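Arginine--tRNA ligase (Campylobacter jejuni, PDB 3FNR) catalyses the ATP-dependent attachment of L-arginine to tRNA(Arg), releasing AMP and diphosphate, as a monomeric class I aminoacyl-tRNA synthetase. Local coordinates at residues N154-A158 and M296-D301; I47-R51 and F312-C317; K356-M362 and E425-K430; I347-F351 and L429-V435; D78-I83 and E168-Y172. The protein carries 1 engineered substitution. Numbering follows the deposited sequence.

Contact 1: N154-A158 and M296-D301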
# COMPACT_ATOMS: atom_id res chain seq x y z
N ASN A 154 9.46 -6.59 5.24
CA ASN A 154 9.62 -5.46 4.31
C ASN A 154 8.40 -4.56 4.36
O ASN A 154 8.52 -3.34 4.43
CB ASN A 154 9.79 -5.93 2.86
CG ASN A 154 11.19 -6.41 2.54
OD1 ASN A 154 11.48 -6.72 1.38
ND2 ASN A 154 12.07 -6.46 3.54
N LEU A 155 7.22 -5.17 4.35
CA LEU A 155 5.95 -4.47 4.45
C LEU A 155 5.70 -3.90 5.84
O LEU A 155 5.16 -2.82 5.98
CB LEU A 155 4.80 -5.42 4.06
CG LEU A 155 4.66 -5.77 2.58
CD1 LEU A 155 3.63 -6.89 2.39
CD2 LEU A 155 4.29 -4.54 1.76
N GLU A 156 6.09 -4.64 6.87
CA GLU A 156 5.89 -4.20 8.25
C GLU A 156 6.74 -2.97 8.55
O GLU A 156 6.35 -2.11 9.32
CB GLU A 156 6.23 -5.33 9.22
CG GLU A 156 5.20 -5.55 10.32
CD GLU A 156 5.25 -4.51 11.44
OE1 GLU A 156 4.59 -3.46 11.31
OE2 GLU A 156 5.94 -4.77 12.45
N GLN A 157 7.92 -2.91 7.92
CA GLN A 157 8.81 -1.76 8.00
C GLN A 157 8.13 -0.48 7.51
O GLN A 157 8.36 0.60 8.06
CB GLN A 157 10.07 -2.02 7.19
CG GLN A 157 11.26 -1.18 7.59
CD GLN A 157 12.49 -1.48 6.77
OE1 GLN A 157 12.48 -2.34 5.89
NE2 GLN A 157 13.58 -0.78 7.07
N ALA A 158 7.28 -0.61 6.50
CA ALA A 158 6.50 0.51 5.97
C ALA A 158 5.10 0.59 6.59
O ALA A 158 4.22 1.27 6.05
CB ALA A 158 6.40 0.41 4.48
N MET A 296 12.99 -1.85 -1.69
CA MET A 296 12.10 -1.05 -0.85
C MET A 296 12.72 -0.83 0.53
O MET A 296 12.69 0.28 1.07
CB MET A 296 10.73 -1.74 -0.73
CG MET A 296 9.67 -0.99 0.06
SD MET A 296 8.08 -1.84 0.07
CE MET A 296 7.59 -1.60 1.74
N SER A 297 13.32 -1.90 1.05
CA SER A 297 14.05 -1.94 2.31
C SER A 297 15.18 -0.92 2.41
O SER A 297 15.34 -0.28 3.45
CB SER A 297 14.67 -3.34 2.45
OG SER A 297 14.57 -3.80 3.78
N ASP A 298 15.96 -0.78 1.34
CA ASP A 298 17.08 0.15 1.30
C ASP A 298 16.61 1.59 1.38
O ASP A 298 17.21 2.41 2.09
CB ASP A 298 17.91 -0.06 0.03
CG ASP A 298 18.74 -1.34 0.06
OD1 ASP A 298 19.22 -1.75 -1.02
OD2 ASP A 298 18.92 -1.93 1.15
N VAL A 299 15.53 1.89 0.67
CA VAL A 299 14.93 3.23 0.66
C VAL A 299 14.35 3.58 2.03
O VAL A 299 14.58 4.69 2.53
CB VAL A 299 13.90 3.36 -0.49
CG1 VAL A 299 13.10 4.66 -0.39
CG2 VAL A 299 14.60 3.26 -1.85
N VAL A 300 13.64 2.64 2.67
CA VAL A 300 13.10 2.87 4.02
C VAL A 300 14.22 3.04 5.05
O VAL A 300 14.09 3.83 5.98
CB VAL A 300 12.10 1.76 4.47
CG1 VAL A 300 11.49 2.11 5.84
CG2 VAL A 300 10.99 1.59 3.48
N ASP A 301 15.33 2.32 4.85
CA ASP A 301 16.51 2.48 5.70
C ASP A 301 17.06 3.91 5.62
O ASP A 301 17.45 4.50 6.64
CB ASP A 301 17.60 1.48 5.30
CG ASP A 301 17.33 0.06 5.78
OD1 ASP A 301 16.66 -0.11 6.82
OD2 ASP A 301 17.79 -0.89 5.11
O HOH W 1 12.88 -4.55 -0.10
O HOH W 2 15.21 -6.52 2.91
O HOH W 3 12.79 -5.05 6.17
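Asn154, in the last turn of helix 136-157, accepts a hydrogen bond at OD1 from the backbone N of Leu45 in the 'HIGH' region. Toward 296-301 its side chain works through water: Asn154 OD1 accepts from water 1 at 3.0 Å, and that water takes the Ser297 N-H at 2.9 Å, while Asn154 ND2 gives a hydrogen bond to water 2 at 3.2 Å, which lies 2.9 Å from Ser297 OG. Asn154 O sits 3.3 Å from Met296 CE. Leu155 starts off pointing away, yet Leu155 CD2 comes to 4.4 Å from Met296 CE. Gln157 has the largest area covered by the other helix: Gln157 CG packs on Val300 CG1 at 3.7 Å, NE2 gives a weak hydrogen bond to Asp301 OD1 at 3.2 Å, and OE1 accepts from water 3 at 2.7 Å. Ala158 CB lies 3.6 Å from Met296 CE, so the methionine, chi1 and chi2 both t, ends where helix 136-157 gives way to Ala158. The chemistry is therefore divided: a small apolar patch around Met296 and Val300, bordered by a hydrated polar seam in which water carries most of the bonding between the two segments.

Contact 2: I47-R51 and F312-C317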
# COMPACT_ATOMS: atom_id res chain seq x y z
N ILE A 47 11.69 -1.56 -5.18
CA ILE A 47 11.13 -0.23 -4.96
C ILE A 47 9.87 0.02 -5.81
O ILE A 47 8.98 0.74 -5.39
CB ILE A 47 12.20 0.90 -5.10
CG1 ILE A 47 11.71 2.24 -4.54
CG2 ILE A 47 12.69 1.04 -6.54
CD1 ILE A 47 11.21 2.18 -3.09
N GLY A 48 9.80 -0.63 -6.98
CA GLY A 48 8.63 -0.52 -7.86
C GLY A 48 7.34 -1.07 -7.29
O GLY A 48 6.26 -0.79 -7.82
N HIS A 49 7.44 -1.85 -6.22
CA HIS A 49 6.27 -2.35 -5.49
C HIS A 49 5.73 -1.34 -4.48
O HIS A 49 4.62 -1.50 -3.96
CB HIS A 49 6.60 -3.65 -4.75
CG HIS A 49 6.79 -4.83 -5.65
ND1 HIS A 49 8.01 -5.47 -5.81
CD2 HIS A 49 5.92 -5.49 -6.46
CE1 HIS A 49 7.87 -6.47 -6.66
NE2 HIS A 49 6.62 -6.50 -7.07
N ALA A 50 6.52 -0.30 -4.20
CA ALA A 50 6.24 0.60 -3.08
C ALA A 50 4.97 1.43 -3.24
O ALA A 50 4.18 1.53 -2.30
CB ALA A 50 7.45 1.48 -2.77
N ARG A 51 4.77 2.01 -4.42
CA ARG A 51 3.58 2.82 -4.67
C ARG A 51 2.30 2.03 -4.51
O ARG A 51 1.39 2.48 -3.81
CB ARG A 51 3.62 3.50 -6.04
CG ARG A 51 2.63 4.64 -6.15
CD ARG A 51 2.68 5.26 -7.51
NE ARG A 51 2.07 6.59 -7.54
CZ ARG A 51 2.26 7.46 -8.53
NH1 ARG A 51 3.02 7.14 -9.57
NH2 ARG A 51 1.67 8.66 -8.49
N PHE A 312 5.05 8.46 -1.56
CA PHE A 312 4.40 7.51 -2.46
C PHE A 312 2.88 7.67 -2.56
O PHE A 312 2.23 7.02 -3.38
CB PHE A 312 4.83 6.07 -2.16
CG PHE A 312 6.21 5.74 -2.69
CD1 PHE A 312 6.36 5.17 -3.94
CD2 PHE A 312 7.34 6.06 -1.96
CE1 PHE A 312 7.62 4.88 -4.45
CE2 PHE A 312 8.61 5.78 -2.47
CZ PHE A 312 8.75 5.19 -3.71
N LEU A 313 2.32 8.55 -1.73
CA LEU A 313 0.90 8.86 -1.76
C LEU A 313 0.63 10.23 -2.38
O LEU A 313 -0.52 10.58 -2.64
CB LEU A 313 0.35 8.84 -0.34
CG LEU A 313 -1.13 8.55 -0.16
CD1 LEU A 313 -1.43 7.08 -0.42
CD2 LEU A 313 -1.56 8.96 1.23
N SER A 314 1.70 10.98 -2.65
CA SER A 314 1.61 12.44 -2.83
C SER A 314 1.14 12.91 -4.20
O SER A 314 0.88 14.09 -4.39
CB SER A 314 2.95 13.10 -2.48
OG SER A 314 3.95 12.71 -3.41
N LYS A 315 1.03 11.99 -5.15
CA LYS A 315 0.50 12.36 -6.46
C LYS A 315 -0.44 11.29 -6.98
O LYS A 315 -0.28 10.10 -6.67
CB LYS A 315 1.65 12.65 -7.45
CG LYS A 315 1.28 13.42 -8.74
CD LYS A 315 0.90 14.91 -8.51
CE LYS A 315 -0.61 15.15 -8.35
NZ LYS A 315 -1.45 14.59 -9.46
N LYS A 316 -1.44 11.72 -7.76
CA LYS A 316 -2.43 10.85 -8.40
C LYS A 316 -1.79 9.58 -8.97
O LYS A 316 -0.76 9.65 -9.66
CB LYS A 316 -3.19 11.61 -9.49
CG LYS A 316 -4.46 10.93 -10.01
CD LYS A 316 -5.25 11.89 -10.90
CE LYS A 316 -6.63 11.36 -11.24
NZ LYS A 316 -6.62 10.38 -12.37
N CYS A 317 -2.41 8.44 -8.66
CA CYS A 317 -1.83 7.10 -8.81
C CYS A 317 -1.39 6.74 -10.23
O CYS A 317 -0.36 6.09 -10.42
CB CYS A 317 -2.80 6.05 -8.28
SG CYS A 317 -1.98 4.53 -7.70
O HOH W 4 0.12 6.89 -5.42
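Phe312 lays one face of its ring over Ala50: the CB methyl of Ala50 stands 4.0 Å from the ring centroid and 19° off the normal, a CH-pi contact. Ile47 CD1 meets the same ring at Phe312 CZ, 3.9 Å away, and the backbone N of Arg51 comes to 3.6 Å from Phe312 CD1, so the aromatic ring covers the chain from Ile47 to Arg51. Ile47, Gly48 and His49 belong to the 'HIGH' region, the signature of class I synthetases that helps to bind ATP in this family; here Phe312 packs against that element from the loop between helix 305-311 and strand 321-324. Arg51 then stretches out along this loop with chi1 to chi3 all t. Arg51 NH2 donates to Lys315 O at 3.0 Å; Lys316 O is as near, 2.9 Å from Arg51 NH2, but its angle is too poor for a bond. Arg51 NE gives its proton to water 4 at 2.9 Å, and Phe312 O lies 2.9 Å from that water. Cys317 O sits over one face of the guanidinium, 3.5 Å from Arg51 CZ. Arg51 NH1 bonds the carbonyls of Thr319 and of Gln273 on strand 267-279.

Contact 3: K356-M362 and E425-K430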
# COMPACT_ATOMS: atom_id res chain seq x y z
N LYS A 356 -1.46 23.63 30.67
CA LYS A 356 -2.84 23.16 30.51
C LYS A 356 -2.95 21.87 29.72
O LYS A 356 -2.13 21.58 28.84
CB LYS A 356 -3.71 24.26 29.89
CG LYS A 356 -4.15 25.33 30.86
CD LYS A 356 -4.82 26.49 30.15
CE LYS A 356 -5.30 27.54 31.14
NZ LYS A 356 -5.65 28.82 30.47
N LYS A 357 -3.97 21.08 30.05
CA LYS A 357 -4.34 19.91 29.26
C LYS A 357 -5.53 20.29 28.38
O LYS A 357 -6.20 21.30 28.63
CB LYS A 357 -4.69 18.72 30.16
CG LYS A 357 -3.49 18.03 30.79
CD LYS A 357 -3.91 16.87 31.71
CE LYS A 357 -4.28 15.62 30.92
NZ LYS A 357 -4.70 14.48 31.79
N ILE A 358 -5.78 19.47 27.36
CA ILE A 358 -6.82 19.75 26.37
C ILE A 358 -8.24 19.75 26.95
O ILE A 358 -9.15 20.33 26.37
CB ILE A 358 -6.72 18.82 25.11
CG1 ILE A 358 -6.80 17.34 25.49
CG2 ILE A 358 -5.43 19.11 24.33
CD1 ILE A 358 -6.72 16.38 24.30
N ASP A 359 -8.40 19.12 28.11
CA ASP A 359 -9.68 19.08 28.82
C ASP A 359 -9.96 20.36 29.62
O ASP A 359 -11.11 20.63 29.98
CB ASP A 359 -9.76 17.86 29.74
CG ASP A 359 -9.37 16.56 29.03
OD1 ASP A 359 -8.16 16.31 28.85
OD2 ASP A 359 -10.28 15.78 28.66
N ASP A 360 -8.92 21.15 29.89
CA ASP A 360 -9.05 22.40 30.64
C ASP A 360 -9.59 23.55 29.78
O ASP A 360 -10.08 24.55 30.31
CB ASP A 360 -7.72 22.82 31.26
CG ASP A 360 -7.07 21.73 32.11
OD1 ASP A 360 -5.85 21.82 32.36
OD2 ASP A 360 -7.78 20.78 32.54
N VAL A 361 -9.49 23.40 28.46
CA VAL A 361 -9.84 24.46 27.51
C VAL A 361 -11.12 24.14 26.74
O VAL A 361 -11.56 24.93 25.90
CB VAL A 361 -8.68 24.74 26.51
CG1 VAL A 361 -7.38 25.02 27.26
CG2 VAL A 361 -8.49 23.57 25.54
N MET A 362 -11.69 22.98 27.04
CA MET A 362 -12.92 22.47 26.43
C MET A 362 -14.11 23.41 26.56
O MET A 362 -14.89 23.58 25.62
CB MET A 362 -13.26 21.12 27.07
CG MET A 362 -14.36 20.34 26.38
SD MET A 362 -13.77 19.52 24.90
CE MET A 362 -13.03 18.04 25.61
N GLU A 425 -6.82 32.88 25.60
CA GLU A 425 -5.88 31.76 25.59
C GLU A 425 -6.62 30.44 25.35
O GLU A 425 -6.24 29.68 24.46
CB GLU A 425 -5.11 31.72 26.91
CG GLU A 425 -4.05 30.64 27.01
CD GLU A 425 -3.36 30.63 28.36
OE1 GLU A 425 -3.48 29.62 29.09
OE2 GLU A 425 -2.69 31.63 28.70
N ASN A 426 -7.67 30.21 26.13
CA ASN A 426 -8.46 28.99 26.03
C ASN A 426 -9.11 28.75 24.67
O ASN A 426 -9.12 27.62 24.19
CB ASN A 426 -9.51 28.95 27.15
CG ASN A 426 -8.88 28.79 28.52
OD1 ASN A 426 -7.67 28.66 28.64
ND2 ASN A 426 -9.71 28.81 29.56
N ASP A 427 -9.62 29.82 24.06
CA ASP A 427 -10.19 29.78 22.71
C ASP A 427 -9.16 29.33 21.69
O ASP A 427 -9.43 28.46 20.86
CB ASP A 427 -10.71 31.17 22.31
CG ASP A 427 -12.19 31.38 22.64
OD1 ASP A 427 -12.82 30.48 23.23
OD2 ASP A 427 -12.72 32.45 22.30
N LEU A 428 -7.98 29.94 21.77
CA LEU A 428 -6.88 29.62 20.86
C LEU A 428 -6.34 28.21 21.09
O LEU A 428 -6.11 27.48 20.13
CB LEU A 428 -5.76 30.65 20.99
CG LEU A 428 -6.16 32.08 20.58
CD1 LEU A 428 -5.10 33.08 21.04
CD2 LEU A 428 -6.37 32.17 19.09
N LEU A 429 -6.16 27.83 22.35
CA LEU A 429 -5.75 26.47 22.69
C LEU A 429 -6.74 25.42 22.19
O LEU A 429 -6.33 24.41 21.62
CB LEU A 429 -5.52 26.33 24.19
CG LEU A 429 -4.27 27.04 24.74
CD1 LEU A 429 -4.22 26.91 26.26
CD2 LEU A 429 -2.99 26.50 24.11
N LYS A 430 -8.04 25.66 22.39
CA LYS A 430 -9.07 24.72 21.94
C LYS A 430 -9.04 24.57 20.42
O LYS A 430 -9.12 23.46 19.90
CB LYS A 430 -10.46 25.15 22.41
CG LYS A 430 -11.55 24.09 22.21
CD LYS A 430 -12.93 24.62 22.55
CE LYS A 430 -14.03 23.70 22.08
NZ LYS A 430 -15.36 24.13 22.60
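Two lysines, one from each side, do the polar work here. Lys356 extends toward the first turn of helix 425-445 and places NZ 2.7 Å from Glu425 OE1, a salt bridge, and 2.7 Å from Asn426 OD1, a second hydrogen bond. The other carboxylate oxygen of Glu425, OE2, accepts from the backbone N of Gly421, so both its oxygens are used. Lys430 returns the favour from the helix: its NZ donates to the Met362 carbonyl O at 3.1 Å, and Ala364 O, Asn9 OD1 and Asn13 OD1 also accept from it. That buried ammonium is thus held entirely by neutral oxygens among these partners. The loop has its own brace, since Asp360 OD1 accepts from Lys357 N at 3.1 Å and Asp360 N bonds back to Lys357 O at 3.0 Å, folding 357-360 into a compact turn. Between the two lysines sits the apolar centre, Val361, whose CB touches Asn426 O at 3.7 Å and whose CG1 packs on Leu429 CD1 at 3.8 Å; the Lys356 CD methylene lies 4.0 Å from that same Leu429 CD1. The contact belongs to the helical DALR anticodon-binding domain. It fastens the loop after helix 336-353 to the start of helix 425-445, with Phe351 behind Val361 and the N-terminal helix 5-17 meeting Met362 and Lys430.

Contact 4: I347-F351 and L429-V435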
# COMPACT_ATOMS: atom_id res chain seq x y z
N ILE A 347 1.86 22.77 18.69
CA ILE A 347 0.63 22.76 19.49
C ILE A 347 0.86 22.09 20.84
O ILE A 347 0.45 22.60 21.88
CB ILE A 347 -0.54 22.06 18.74
CG1 ILE A 347 -0.95 22.90 17.53
CG2 ILE A 347 -1.76 21.87 19.67
CD1 ILE A 347 -1.61 22.14 16.42
N HIS A 348 1.53 20.94 20.81
CA HIS A 348 1.86 20.19 22.03
C HIS A 348 2.69 21.04 23.00
O HIS A 348 2.45 21.01 24.21
CB HIS A 348 2.59 18.90 21.68
CG HIS A 348 2.85 18.01 22.86
ND1 HIS A 348 1.89 17.16 23.38
CD2 HIS A 348 3.94 17.86 23.64
CE1 HIS A 348 2.39 16.52 24.42
NE2 HIS A 348 3.63 16.92 24.60
N GLN A 349 3.63 21.80 22.46
CA GLN A 349 4.50 22.66 23.25
C GLN A 349 3.82 23.89 23.85
O GLN A 349 4.10 24.25 24.99
CB GLN A 349 5.74 23.07 22.45
CG GLN A 349 6.99 22.24 22.75
CD GLN A 349 6.77 20.73 22.64
OE1 GLN A 349 6.64 20.03 23.65
NE2 GLN A 349 6.74 20.23 21.41
N VAL A 350 2.92 24.52 23.09
CA VAL A 350 2.18 25.68 23.60
C VAL A 350 1.25 25.28 24.76
O VAL A 350 1.05 26.06 25.69
CB VAL A 350 1.49 26.52 22.46
CG1 VAL A 350 0.27 25.83 21.88
CG2 VAL A 350 1.11 27.90 22.97
N PHE A 351 0.73 24.05 24.72
CA PHE A 351 -0.08 23.52 25.82
C PHE A 351 0.75 23.28 27.09
O PHE A 351 0.25 23.43 28.21
CB PHE A 351 -0.77 22.22 25.41
CG PHE A 351 -2.15 22.41 24.88
CD1 PHE A 351 -3.24 22.41 25.75
CD2 PHE A 351 -2.38 22.58 23.52
CE1 PHE A 351 -4.53 22.58 25.27
CE2 PHE A 351 -3.67 22.77 23.04
CZ PHE A 351 -4.75 22.75 23.91
N LEU A 429 -6.16 27.83 22.35
CA LEU A 429 -5.75 26.47 22.69
C LEU A 429 -6.74 25.42 22.19
O LEU A 429 -6.33 24.41 21.62
CB LEU A 429 -5.52 26.33 24.19
CG LEU A 429 -4.27 27.04 24.74
CD1 LEU A 429 -4.22 26.91 26.26
CD2 LEU A 429 -2.99 26.50 24.11
N LYS A 430 -8.04 25.66 22.39
CA LYS A 430 -9.07 24.72 21.94
C LYS A 430 -9.04 24.57 20.42
O LYS A 430 -9.12 23.46 19.90
CB LYS A 430 -10.46 25.15 22.41
CG LYS A 430 -11.55 24.09 22.21
CD LYS A 430 -12.93 24.62 22.55
CE LYS A 430 -14.03 23.70 22.08
NZ LYS A 430 -15.36 24.13 22.60
N LEU A 431 -8.90 25.71 19.73
CA LEU A 431 -8.69 25.71 18.30
C LEU A 431 -7.51 24.81 17.96
O LEU A 431 -7.65 23.91 17.13
CB LEU A 431 -8.43 27.13 17.80
CG LEU A 431 -8.04 27.26 16.32
CD1 LEU A 431 -9.12 26.72 15.43
CD2 LEU A 431 -7.74 28.69 15.94
N PHE A 432 -6.38 25.03 18.63
CA PHE A 432 -5.15 24.30 18.37
C PHE A 432 -5.32 22.81 18.62
O PHE A 432 -4.80 21.99 17.85
CB PHE A 432 -3.99 24.85 19.21
CG PHE A 432 -3.43 26.16 18.72
CD1 PHE A 432 -2.18 26.59 19.16
CD2 PHE A 432 -4.13 26.97 17.82
CE1 PHE A 432 -1.65 27.79 18.73
CE2 PHE A 432 -3.61 28.19 17.39
CZ PHE A 432 -2.37 28.60 17.84
N SER A 433 -6.08 22.46 19.66
CA SER A 433 -6.30 21.06 20.03
C SER A 433 -7.04 20.32 18.94
O SER A 433 -6.82 19.13 18.72
CB SER A 433 -7.06 20.94 21.35
OG SER A 433 -8.43 21.25 21.18
N LEU A 434 -7.90 21.05 18.23
CA LEU A 434 -8.63 20.50 17.11
C LEU A 434 -7.76 20.33 15.86
O LEU A 434 -7.91 19.35 15.13
CB LEU A 434 -9.85 21.36 16.83
CG LEU A 434 -10.92 20.75 15.94
CD1 LEU A 434 -11.57 19.53 16.58
CD2 LEU A 434 -11.92 21.83 15.71
N VAL A 435 -6.86 21.28 15.61
CA VAL A 435 -5.87 21.18 14.52
C VAL A 435 -4.93 19.99 14.75
O VAL A 435 -4.69 19.21 13.84
CB VAL A 435 -5.06 22.50 14.36
CG1 VAL A 435 -4.01 22.39 13.26
CG2 VAL A 435 -6.00 23.68 14.08
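Two helices of the DALR anticodon-binding domain run roughly antiparallel here, their local axes 10.1 Å apart and inclined at 147°. Ile347, Val350 and Phe351 form the ridge on one side. Phe351 pushes its ring into the hollow lined by Leu429, Phe432 and Ser433: Phe351 CZ comes to 3.2 Å from Leu429 O and 3.9 Å from Ser433 CB, while Leu429 CD2 sits over one ring face in a CH-pi contact, 4.0 Å from the centroid and 11° off the normal. One turn back, Ile347 fits between Phe432 and Val435, with CG2 3.8 Å from Phe432 CB and CD1 4.0 Å from Val435 CG1. Val350 fills the gap between Leu429 and Phe432; its CG1 lies 4.0 Å from Leu429 CD2 and 3.7 Å from Phe432 CD1, at the edge of that ring. Phe410 and Tyr414 of helix 398-416 meet Phe432 edge-to-face. Ser433 OG is paid for within its own helix, donating to Lys430 O at 2.6 Å. Every touching residue is buried, and between these two segments the contact rests on apolar packing and a CH-pi contact.

Contact 5: D78-I83 and E168-Y172. With SO4 (sulfate ion), chain E.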
# COMPACT_ATOMS: atom_id res chain seq x y z
N ASP A 78 3.62 -19.45 -5.67
CA ASP A 78 4.54 -20.41 -5.06
C ASP A 78 4.51 -21.81 -5.67
O ASP A 78 4.79 -22.80 -4.99
CB ASP A 78 4.34 -20.46 -3.54
CG ASP A 78 3.01 -21.09 -3.13
OD1 ASP A 78 2.90 -21.48 -1.95
OD2 ASP A 78 2.08 -21.21 -3.96
N ALA A 79 4.18 -21.89 -6.96
CA ALA A 79 4.25 -23.14 -7.69
C ALA A 79 5.70 -23.60 -7.74
O ALA A 79 6.61 -22.76 -7.79
CB ALA A 79 3.72 -22.96 -9.10
N GLY A 80 5.91 -24.92 -7.72
CA GLY A 80 7.25 -25.51 -7.82
C GLY A 80 8.00 -25.03 -9.05
O GLY A 80 9.20 -24.79 -8.99
N ASN A 81 7.27 -24.87 -10.15
CA ASN A 81 7.82 -24.39 -11.42
C ASN A 81 8.19 -22.90 -11.38
O ASN A 81 9.03 -22.45 -12.16
CB ASN A 81 6.81 -24.65 -12.55
CG ASN A 81 6.27 -26.09 -12.54
OD1 ASN A 81 6.79 -26.96 -13.25
ND2 ASN A 81 5.23 -26.34 -11.74
N GLN A 82 7.55 -22.16 -10.48
CA GLN A 82 7.82 -20.73 -10.30
C GLN A 82 9.02 -20.48 -9.39
O GLN A 82 9.85 -19.62 -9.67
CB GLN A 82 6.57 -20.03 -9.74
CG GLN A 82 5.35 -20.04 -10.66
CD GLN A 82 5.25 -18.81 -11.54
OE1 GLN A 82 6.10 -18.56 -12.39
NE2 GLN A 82 4.18 -18.04 -11.34
N ILE A 83 9.11 -21.26 -8.30
CA ILE A 83 10.13 -21.08 -7.27
C ILE A 83 11.38 -21.95 -7.44
O ILE A 83 12.28 -21.90 -6.60
CB ILE A 83 9.56 -21.33 -5.84
CG1 ILE A 83 9.18 -22.81 -5.66
CG2 ILE A 83 8.40 -20.37 -5.53
CD1 ILE A 83 8.84 -23.21 -4.23
N GLU A 168 -0.80 -20.16 -4.70
CA GLU A 168 -1.06 -20.64 -6.07
C GLU A 168 -1.32 -22.15 -6.08
O GLU A 168 -2.24 -22.62 -6.76
CB GLU A 168 0.14 -20.29 -6.96
CG GLU A 168 0.07 -20.80 -8.41
CD GLU A 168 1.21 -20.31 -9.29
OE1 GLU A 168 1.02 -20.24 -10.52
OE2 GLU A 168 2.30 -19.99 -8.75
N ARG A 169 -0.53 -22.88 -5.29
CA ARG A 169 -0.62 -24.34 -5.20
C ARG A 169 -1.97 -24.87 -4.73
O ARG A 169 -2.34 -25.99 -5.08
CB ARG A 169 0.51 -24.90 -4.31
CG ARG A 169 1.86 -24.95 -5.00
CD ARG A 169 2.75 -26.04 -4.40
NE ARG A 169 3.59 -25.56 -3.29
CZ ARG A 169 4.92 -25.47 -3.33
NH1 ARG A 169 5.59 -25.81 -4.43
NH2 ARG A 169 5.58 -25.02 -2.28
N SER A 170 -2.71 -24.07 -3.97
CA SER A 170 -4.04 -24.49 -3.51
C SER A 170 -5.14 -24.34 -4.58
O SER A 170 -6.31 -24.59 -4.29
CB SER A 170 -4.42 -23.75 -2.22
OG SER A 170 -4.86 -22.43 -2.48
N TYR A 171 -4.75 -23.96 -5.79
CA TYR A 171 -5.68 -23.79 -6.91
C TYR A 171 -5.48 -24.78 -8.07
O TYR A 171 -6.01 -24.57 -9.17
CB TYR A 171 -5.61 -22.36 -7.45
CG TYR A 171 -6.19 -21.33 -6.51
CD1 TYR A 171 -5.36 -20.57 -5.69
CD2 TYR A 171 -7.57 -21.12 -6.44
CE1 TYR A 171 -5.88 -19.62 -4.82
CE2 TYR A 171 -8.11 -20.17 -5.58
CZ TYR A 171 -7.25 -19.42 -4.77
OH TYR A 171 -7.77 -18.49 -3.91
N TYR A 172 -4.71 -25.85 -7.85
CA TYR A 172 -4.48 -26.86 -8.88
C TYR A 172 -5.71 -27.72 -9.10
O TYR A 172 -6.00 -28.14 -10.22
CB TYR A 172 -3.27 -27.74 -8.54
CG TYR A 172 -1.92 -27.13 -8.86
CD1 TYR A 172 -0.78 -27.53 -8.16
CD2 TYR A 172 -1.78 -26.16 -9.85
CE1 TYR A 172 0.46 -26.99 -8.45
CE2 TYR A 172 -0.54 -25.61 -10.14
CZ TYR A 172 0.57 -26.03 -9.44
OH TYR A 172 1.80 -25.50 -9.72
S SO4 E . 4.00 -27.82 -7.68
O1 SO4 E . 3.30 -29.10 -7.55
O2 SO4 E . 4.90 -27.65 -6.54
O3 SO4 E . 4.76 -27.79 -8.93
O4 SO4 E . 3.02 -26.73 -7.69
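A sulfate ion, probably from the crystallisation liquor, bridges the two segments. Tyr172 OH donates to sulfate O4 at 2.7 Å, and Arg169 NH1 donates to sulfate O2 at 2.9 Å. From the other segment, Gly80 N makes weak bonds to sulfate O2 (3.1 Å) and sulfate O4 (3.4 Å). A CB on Gly80 would clash with sulfate O2, so the missing side chain makes room for the anion. Behind the ion the backbones approach closely. Ala79 N donates to Glu168 OE2 at 3.2 Å, and Arg169 N gives a weak bond of 3.4 Å to Asp78 OD2, which Ser167 OG also bonds. The Asp78 carbonyl O lies over one face of the Arg169 guanidinium, 3.1 Å from Arg169 CZ, and Ala79 CB rests 3.2 Å from Tyr172 OH. In the catalytic domain, these turns follow the parallel neighbours 69-76 and 165-167 at the end of the central sheet; helix 136-157 flanks them, with its Asp141 in a salt bridge to Arg169 and Ala140 against Ile83.

Contacts 1, 2 and 5 lie in the catalytic domain, contacts 3 and 4 in the anticodon-binding domain. Contacts 1 and 2 touch through the 'HIGH' region: Ile47 CD1 of contact 2 packs 3.8 Å from Val299 CG2 of contact 1. Contact 5 lies apart, its centre about 29 Å from that of contact 2. Contacts 3 and 4 have centres about 7 Å apart and share Leu429 and Lys430 of helix 425-445; Lys356 N lies 3.0 Å from Phe351 O, a probable hydrogen bond. From contact 2 to contact 4 the centres are about 32 Å apart, and from contact 5 to contact 3 about 59 Å, on opposite sides of the chain's centre.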